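PDB 3T3W: enoyl-CoA hydratase from Mycobacterium thermoresistibile, which probably adds water across the double bond of 2-enoyl-CoA thioesters in fatty-acid metabolism. Local coordinates for residues P46-W56 with R104-W113; C128-C136 with A148-L156. All coordinates share one frame; numbering follows the deposited sequence.

Contact 1 (P46-W56 with R104-W113)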
# COMPACT_ATOMS: atom_id res chain seq x y z
N PRO F 46 -13.55 -3.23 -32.16
CA PRO F 46 -13.73 -1.92 -31.50
C PRO F 46 -15.16 -1.39 -31.47
O PRO F 46 -15.58 -0.81 -30.42
CB PRO F 46 -12.76 -1.02 -32.27
CG PRO F 46 -11.66 -1.96 -32.69
CD PRO F 46 -12.40 -3.21 -33.09
N GLU F 47 -15.92 -1.58 -32.56
CA GLU F 47 -17.29 -1.13 -32.60
C GLU F 47 -18.13 -1.85 -31.54
O GLU F 47 -18.93 -1.22 -30.85
CB GLU F 47 -17.94 -1.28 -33.98
CG GLU F 47 -19.40 -0.80 -33.98
CD GLU F 47 -20.09 -0.92 -35.32
OE1 GLU F 47 -19.38 -1.17 -36.33
OE2 GLU F 47 -21.35 -0.72 -35.33
N LEU F 48 -17.99 -3.18 -31.43
CA LEU F 48 -18.74 -3.88 -30.39
C LEU F 48 -18.46 -3.29 -29.00
O LEU F 48 -19.35 -3.08 -28.21
CB LEU F 48 -18.42 -5.39 -30.43
CG LEU F 48 -19.21 -6.27 -29.45
CD1 LEU F 48 -19.40 -7.68 -30.03
CD2 LEU F 48 -18.54 -6.30 -28.07
N LEU F 49 -17.19 -3.04 -28.71
CA LEU F 49 -16.81 -2.51 -27.39
C LEU F 49 -17.35 -1.09 -27.17
O LEU F 49 -17.84 -0.77 -26.09
CB LEU F 49 -15.30 -2.57 -27.24
CG LEU F 49 -14.75 -3.98 -27.01
CD1 LEU F 49 -13.22 -4.00 -27.13
CD2 LEU F 49 -15.18 -4.50 -25.65
N ASP F 50 -17.32 -0.26 -28.21
CA ASP F 50 -17.95 1.07 -28.12
C ASP F 50 -19.46 0.97 -27.84
O ASP F 50 -20.01 1.71 -27.01
CB ASP F 50 -17.74 1.91 -29.38
CG ASP F 50 -16.30 2.29 -29.62
OD1 ASP F 50 -15.45 2.18 -28.72
OD2 ASP F 50 -16.02 2.69 -30.79
N GLU F 51 -20.12 0.03 -28.51
CA GLU F 51 -21.55 -0.15 -28.34
C GLU F 51 -21.88 -0.70 -26.94
O GLU F 51 -22.87 -0.30 -26.28
CB GLU F 51 -22.06 -1.06 -29.47
CG GLU F 51 -23.53 -1.11 -29.61
CD GLU F 51 -24.05 -1.97 -30.78
OE1 GLU F 51 -23.25 -2.41 -31.64
OE2 GLU F 51 -25.29 -2.21 -30.79
N LEU F 52 -21.03 -1.61 -26.48
CA LEU F 52 -21.19 -2.20 -25.14
C LEU F 52 -20.99 -1.12 -24.08
O LEU F 52 -21.75 -1.01 -23.10
CB LEU F 52 -20.16 -3.33 -24.94
CG LEU F 52 -20.11 -4.04 -23.59
CD1 LEU F 52 -21.53 -4.55 -23.19
CD2 LEU F 52 -19.12 -5.23 -23.55
N ASP F 53 -19.95 -0.29 -24.27
CA ASP F 53 -19.73 0.84 -23.34
C ASP F 53 -20.93 1.79 -23.28
O ASP F 53 -21.36 2.24 -22.18
CB ASP F 53 -18.48 1.61 -23.73
CG ASP F 53 -18.12 2.66 -22.69
OD1 ASP F 53 -17.97 2.35 -21.48
OD2 ASP F 53 -18.02 3.81 -23.10
N ALA F 54 -21.53 2.06 -24.43
CA ALA F 54 -22.70 2.92 -24.48
C ALA F 54 -23.87 2.33 -23.71
O ALA F 54 -24.63 3.05 -23.07
CB ALA F 54 -23.10 3.22 -25.95
N ALA F 55 -24.04 1.00 -23.79
CA ALA F 55 -25.10 0.27 -23.10
C ALA F 55 -24.89 0.35 -21.57
O ALA F 55 -25.83 0.59 -20.81
CB ALA F 55 -25.11 -1.21 -23.56
N TRP F 56 -23.66 0.16 -21.10
CA TRP F 56 -23.37 0.32 -19.68
C TRP F 56 -23.70 1.73 -19.21
O TRP F 56 -24.29 1.91 -18.15
CB TRP F 56 -21.90 0.06 -19.41
CG TRP F 56 -21.55 -1.39 -19.20
CD1 TRP F 56 -21.10 -2.31 -20.13
CD2 TRP F 56 -21.53 -2.10 -17.90
NE1 TRP F 56 -20.83 -3.52 -19.52
CE2 TRP F 56 -21.06 -3.43 -18.17
CE3 TRP F 56 -21.85 -1.74 -16.61
CZ2 TRP F 56 -20.92 -4.38 -17.16
CZ3 TRP F 56 -21.69 -2.68 -15.59
CH2 TRP F 56 -21.25 -3.98 -15.85
N ARG F 104 -7.70 2.74 -23.94
CA ARG F 104 -9.06 3.22 -24.00
C ARG F 104 -10.06 2.07 -23.98
O ARG F 104 -10.88 1.93 -23.05
CB ARG F 104 -9.25 4.08 -25.26
CG ARG F 104 -10.67 4.61 -25.44
CD ARG F 104 -10.90 5.23 -26.82
NE ARG F 104 -12.33 5.41 -27.08
CZ ARG F 104 -12.86 5.72 -28.27
NH1 ARG F 104 -12.07 5.89 -29.33
NH2 ARG F 104 -14.18 5.87 -28.39
N ARG F 105 -10.02 1.21 -24.98
CA ARG F 105 -11.14 0.25 -25.11
C ARG F 105 -11.03 -1.02 -24.26
O ARG F 105 -12.04 -1.70 -24.05
CB ARG F 105 -11.34 -0.14 -26.56
CG ARG F 105 -11.80 1.03 -27.40
CD ARG F 105 -12.23 0.51 -28.77
NE ARG F 105 -12.93 1.49 -29.58
CZ ARG F 105 -12.38 2.29 -30.48
NH1 ARG F 105 -11.07 2.28 -30.69
NH2 ARG F 105 -13.18 3.08 -31.21
N TYR F 106 -9.83 -1.34 -23.79
CA TYR F 106 -9.65 -2.49 -22.96
C TYR F 106 -9.62 -1.98 -21.50
O TYR F 106 -10.60 -2.16 -20.74
CB TYR F 106 -8.42 -3.28 -23.40
CG TYR F 106 -8.50 -3.79 -24.85
CD1 TYR F 106 -9.74 -4.01 -25.47
CD2 TYR F 106 -7.34 -4.12 -25.57
CE1 TYR F 106 -9.80 -4.49 -26.76
CE2 TYR F 106 -7.40 -4.62 -26.86
CZ TYR F 106 -8.64 -4.79 -27.45
OH TYR F 106 -8.75 -5.30 -28.73
N LEU F 107 -8.60 -1.24 -21.14
CA LEU F 107 -8.40 -0.87 -19.72
C LEU F 107 -9.44 0.13 -19.18
O LEU F 107 -10.10 -0.14 -18.16
CB LEU F 107 -7.00 -0.31 -19.53
CG LEU F 107 -6.55 -0.10 -18.08
CD1 LEU F 107 -6.48 -1.44 -17.38
CD2 LEU F 107 -5.19 0.57 -18.05
N GLU F 108 -9.58 1.28 -19.83
CA GLU F 108 -10.44 2.35 -19.34
C GLU F 108 -11.92 1.91 -19.35
O GLU F 108 -12.66 2.15 -18.38
CB GLU F 108 -10.26 3.64 -20.17
CG GLU F 108 -11.13 4.84 -19.77
CD GLU F 108 -11.09 5.98 -20.79
OE1 GLU F 108 -9.98 6.26 -21.33
OE2 GLU F 108 -12.18 6.56 -21.07
N TYR F 109 -12.35 1.23 -20.41
CA TYR F 109 -13.73 0.75 -20.49
C TYR F 109 -14.01 -0.21 -19.36
O TYR F 109 -15.01 -0.09 -18.69
CB TYR F 109 -13.97 0.06 -21.82
CG TYR F 109 -14.29 0.96 -23.02
CD1 TYR F 109 -14.13 2.34 -22.99
CD2 TYR F 109 -14.70 0.38 -24.23
CE1 TYR F 109 -14.40 3.14 -24.12
CE2 TYR F 109 -14.97 1.18 -25.36
CZ TYR F 109 -14.81 2.53 -25.31
OH TYR F 109 -15.07 3.33 -26.45
N SER F 110 -13.14 -1.19 -19.16
CA SER F 110 -13.38 -2.24 -18.17
C SER F 110 -13.40 -1.62 -16.76
O SER F 110 -14.25 -1.99 -15.94
CB SER F 110 -12.38 -3.38 -18.30
OG SER F 110 -12.62 -4.21 -19.42
N LEU F 111 -12.50 -0.68 -16.47
CA LEU F 111 -12.54 0.01 -15.18
C LEU F 111 -13.81 0.85 -14.98
O LEU F 111 -14.39 0.84 -13.90
CB LEU F 111 -11.27 0.86 -14.97
CG LEU F 111 -10.05 0.06 -14.52
CD1 LEU F 111 -8.80 0.97 -14.61
CD2 LEU F 111 -10.21 -0.49 -13.09
N ARG F 112 -14.27 1.52 -16.03
CA ARG F 112 -15.47 2.28 -15.96
C ARG F 112 -16.66 1.38 -15.62
O ARG F 112 -17.46 1.72 -14.74
CB ARG F 112 -15.73 3.01 -17.28
CG ARG F 112 -17.03 3.75 -17.21
CD ARG F 112 -17.06 4.92 -18.13
NE ARG F 112 -16.86 4.63 -19.53
CZ ARG F 112 -15.83 5.06 -20.26
NH1 ARG F 112 -15.79 4.84 -21.57
NH2 ARG F 112 -14.82 5.70 -19.68
N TRP F 113 -16.75 0.21 -16.26
CA TRP F 113 -17.87 -0.71 -15.94
C TRP F 113 -17.80 -1.21 -14.50
O TRP F 113 -18.83 -1.30 -13.80
CB TRP F 113 -17.86 -1.87 -16.90
CG TRP F 113 -17.87 -1.44 -18.34
CD1 TRP F 113 -18.36 -0.26 -18.89
CD2 TRP F 113 -17.32 -2.20 -19.45
NE1 TRP F 113 -18.15 -0.24 -20.27
CE2 TRP F 113 -17.55 -1.40 -20.66
CE3 TRP F 113 -16.69 -3.43 -19.56
CZ2 TRP F 113 -17.11 -1.83 -21.91
CZ3 TRP F 113 -16.26 -3.86 -20.82
CH2 TRP F 113 -16.48 -3.07 -21.97
O HOH W 1 -17.38 4.82 -25.52
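W56 and W113 lie face to face where helices 46-56 and 104-113 pass side by side, their five-membered rings 3.7 Å apart between centroids and tilted by only 8°. The two side chains cross at about a right angle, with the five-membered rings stacked and CB of W113 over the centre of the six-membered ring of W56. The same W113 turns its NE1 edge to D53 and donates to OD1 over 2.9 Å, on the anti lone pair of that oxygen. R112 takes D53 side-on: NE reaches the syn lone pair of OD1, while NH1 approaches OD2 from above the carboxylate plane at 2.9 Å. D53 has CG anti to the backbone N, which carries the carboxylate across to both donors. Its CB lies over the centre of one face of the Y109 ring. The remaining nitrogen of R112, NH2, pairs with E108 OE2.

One turn back along helix 46-56, D50 is gripped by R105 in the same side-on mode. The R105 NH2 to D50 OD2 bond, 2.9 Å long, is nearly straight at 170° and lies in the guanidinium plane, and CB of P46 rests on one guanidinium face. Y109 OH donates to D50 OD1 at 2.6 Å, arriving from the carboxylate face opposite R105 NE. A water donates to both Y109 OH and D53 OD2. On the buried side of this polar row, L49 CD1 meets the edge of the Y106 ring at CE1, 3.5 Å away, and L52 CD2 touches W113 CH2.

This is near-parallel helix packing within the crotonase-like fold, axes 10.4 Å apart at 15°, with salt-bridge networks D50/R104/R105 and D53/E108/R112 along one side; L49, L52 and W113 pack against L135 of helix 133-136, and L52 also on I33 and L35 of strand 30-35.

Contact 2 (C128-C136 with A148-L156); sequences CISGGLLLC and ALFSDPVVL
C128 and I129 pair in parallel with F150 and S151, joining strands 127-129 and 149-151 of the small second sheet of this crotonase-like fold. Three backbone bonds set the register: C128 N to L149 O, S151 N to C128 O, and S130 N to S151 O, the last 2.8 Å long and nearly straight at 174°. The chain then turns at S130 and leads into the short helix that carries L133, which folds back over the strands.

Packing is dense on the face carrying C128 and F150. CB of C128 lies 3.7 Å from F150 CD1, and its SG approaches the ring obliquely, 5.0 Å from the centroid. L133 CD2 and C136 SG meet the ring at its edge, at 4.0 Å from CD1 and 4.4 Å from CE1 respectively. V124 of strand 120-124 also touches F150, tying this cluster to the larger sheet.

The face of I129 and S151 has fewer contacts across the segments and lies nearer solvent: I129 and P153 remain partly exposed. I129 straddles the hydroxyl of S151, with CG1 3.7 Å from OG and CG2 slightly farther, and CG2 also meets P153 CD. Beyond the strands, V155 and L156 pack against A224 and M220 of the second subunit.

D152 lies buried at the strand end. Its OD2 accepts from V162 N and is hydrogen-bonded to H167 NE2, leaving OD1 turned to the S130 turn. With its OG beside the backbone N (chi1 -72°), S130 donates to D152 OD1 over 2.7 Å, meeting that oxygen on its anti side, 32° out of the carboxylate plane.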
# COMPACT_ATOMS: atom_id res chain seq x y z
N CYS F 128 -15.16 -18.57 -22.39
CA CYS F 128 -14.86 -17.21 -22.02
C CYS F 128 -13.33 -17.18 -22.05
O CYS F 128 -12.69 -17.71 -21.14
CB CYS F 128 -15.37 -16.85 -20.64
SG CYS F 128 -14.93 -15.16 -20.17
N ILE F 129 -12.80 -16.65 -23.14
CA ILE F 129 -11.34 -16.70 -23.44
C ILE F 129 -10.74 -15.31 -23.46
O ILE F 129 -11.22 -14.43 -24.17
CB ILE F 129 -11.09 -17.32 -24.83
CG1 ILE F 129 -11.69 -18.74 -24.91
CG2 ILE F 129 -9.59 -17.40 -25.14
CD1 ILE F 129 -11.74 -19.31 -26.33
N SER F 130 -9.66 -15.13 -22.72
CA SER F 130 -8.82 -13.95 -22.76
C SER F 130 -9.59 -12.63 -22.65
O SER F 130 -10.09 -12.31 -21.57
CB SER F 130 -7.94 -14.04 -23.99
OG SER F 130 -6.91 -15.03 -23.89
N GLY F 131 -9.74 -11.89 -23.73
CA GLY F 131 -10.55 -10.65 -23.66
C GLY F 131 -11.97 -10.83 -23.15
O GLY F 131 -12.58 -9.88 -22.69
N GLY F 132 -12.57 -12.01 -23.28
CA GLY F 132 -13.85 -12.31 -22.62
C GLY F 132 -13.87 -11.96 -21.11
O GLY F 132 -14.90 -11.50 -20.55
N LEU F 133 -12.74 -12.17 -20.47
CA LEU F 133 -12.59 -11.88 -19.04
C LEU F 133 -12.73 -10.40 -18.74
O LEU F 133 -13.13 -10.01 -17.63
CB LEU F 133 -11.24 -12.40 -18.54
CG LEU F 133 -11.08 -13.93 -18.69
CD1 LEU F 133 -9.62 -14.31 -18.59
CD2 LEU F 133 -11.92 -14.64 -17.60
N LEU F 134 -12.40 -9.55 -19.71
CA LEU F 134 -12.57 -8.10 -19.55
C LEU F 134 -14.03 -7.68 -19.57
O LEU F 134 -14.34 -6.57 -19.14
CB LEU F 134 -11.78 -7.32 -20.61
CG LEU F 134 -10.36 -6.97 -20.25
CD1 LEU F 134 -9.53 -8.25 -20.09
CD2 LEU F 134 -9.71 -6.04 -21.24
N LEU F 135 -14.92 -8.57 -19.99
CA LEU F 135 -16.35 -8.27 -19.97
C LEU F 135 -17.01 -8.73 -18.67
O LEU F 135 -17.87 -8.03 -18.17
CB LEU F 135 -17.06 -8.87 -21.16
CG LEU F 135 -16.43 -8.58 -22.55
CD1 LEU F 135 -17.36 -9.10 -23.68
CD2 LEU F 135 -16.13 -7.07 -22.73
N CYS F 136 -16.64 -9.91 -18.14
CA CYS F 136 -17.28 -10.43 -16.96
C CYS F 136 -16.60 -9.99 -15.66
O CYS F 136 -17.31 -9.73 -14.67
CB CYS F 136 -17.44 -11.97 -17.02
SG CYS F 136 -15.92 -12.91 -17.15
N ALA F 148 -19.28 -23.89 -18.71
CA ALA F 148 -18.43 -22.72 -19.00
C ALA F 148 -16.97 -23.12 -18.83
O ALA F 148 -16.63 -23.95 -18.00
CB ALA F 148 -18.72 -21.57 -18.06
N LEU F 149 -16.14 -22.57 -19.71
CA LEU F 149 -14.70 -22.83 -19.71
C LEU F 149 -14.00 -21.49 -19.78
O LEU F 149 -14.23 -20.75 -20.72
CB LEU F 149 -14.32 -23.71 -20.90
CG LEU F 149 -14.73 -25.17 -20.71
CD1 LEU F 149 -14.48 -25.96 -22.00
CD2 LEU F 149 -13.93 -25.84 -19.62
N PHE F 150 -13.17 -21.20 -18.79
CA PHE F 150 -12.48 -19.92 -18.67
C PHE F 150 -11.01 -20.11 -18.92
O PHE F 150 -10.39 -21.02 -18.36
CB PHE F 150 -12.64 -19.35 -17.26
CG PHE F 150 -14.05 -18.97 -16.90
CD1 PHE F 150 -14.53 -17.70 -17.13
CD2 PHE F 150 -14.89 -19.89 -16.31
CE1 PHE F 150 -15.81 -17.33 -16.73
CE2 PHE F 150 -16.19 -19.53 -15.93
CZ PHE F 150 -16.67 -18.26 -16.17
N SER F 151 -10.40 -19.23 -19.73
CA SER F 151 -8.97 -19.37 -20.03
C SER F 151 -8.37 -18.03 -20.46
O SER F 151 -9.11 -17.13 -20.84
CB SER F 151 -8.75 -20.45 -21.14
OG SER F 151 -9.28 -19.99 -22.39
N ASP F 152 -7.05 -17.93 -20.36
CA ASP F 152 -6.32 -16.83 -20.97
C ASP F 152 -5.01 -17.36 -21.53
O ASP F 152 -4.00 -17.26 -20.84
CB ASP F 152 -6.08 -15.71 -19.98
CG ASP F 152 -5.41 -14.52 -20.61
OD1 ASP F 152 -5.25 -14.52 -21.88
OD2 ASP F 152 -5.01 -13.61 -19.83
N PRO F 153 -5.04 -17.89 -22.77
CA PRO F 153 -3.84 -18.44 -23.40
C PRO F 153 -2.95 -17.46 -24.16
O PRO F 153 -2.19 -17.89 -25.09
CB PRO F 153 -4.41 -19.50 -24.34
CG PRO F 153 -5.74 -19.00 -24.72
CD PRO F 153 -6.26 -18.22 -23.53
N VAL F 154 -2.96 -16.18 -23.81
CA VAL F 154 -2.19 -15.19 -24.60
C VAL F 154 -0.69 -15.28 -24.47
O VAL F 154 0.01 -14.71 -25.29
CB VAL F 154 -2.58 -13.69 -24.37
CG1 VAL F 154 -3.97 -13.43 -24.90
CG2 VAL F 154 -2.40 -13.27 -22.92
N VAL F 155 -0.17 -16.07 -23.51
CA VAL F 155 1.29 -16.29 -23.44
C VAL F 155 1.79 -16.88 -24.77
O VAL F 155 2.91 -16.54 -25.24
CB VAL F 155 1.70 -17.14 -22.20
CG1 VAL F 155 3.09 -17.78 -22.36
CG2 VAL F 155 1.65 -16.27 -20.91
N LEU F 156 0.96 -17.72 -25.40
CA LEU F 156 1.27 -18.24 -26.74
C LEU F 156 1.55 -17.15 -27.79
O LEU F 156 2.32 -17.39 -28.75
CB LEU F 156 0.10 -19.09 -27.25
CG LEU F 156 0.04 -20.52 -26.76
CD1 LEU F 156 -1.37 -21.06 -27.02
CD2 LEU F 156 1.09 -21.37 -27.47

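In the fold
Both segments of contact 1 precede those of contact 2 in the sequence, and the centres of the two contacts lie about 17 Å apart on opposite sides of the chain's centre, in the same crotonase-like domain. Helix 133-136 bridges them: L135 CD2 packs 3.6 Å from L52 CD2, and S110 OG makes a probable hydrogen bond of 2.9 Å with L134 O. Helix packing in contact 1 is thereby coupled to the small sheet of contact 2. Both adjoin the region of the zinc ion bound by E102, E163, H252 and H256, with the side chain of Y106 about 5 Å and that of V154 about 8 Å from the metal. Only contact 2 reaches the second subunit.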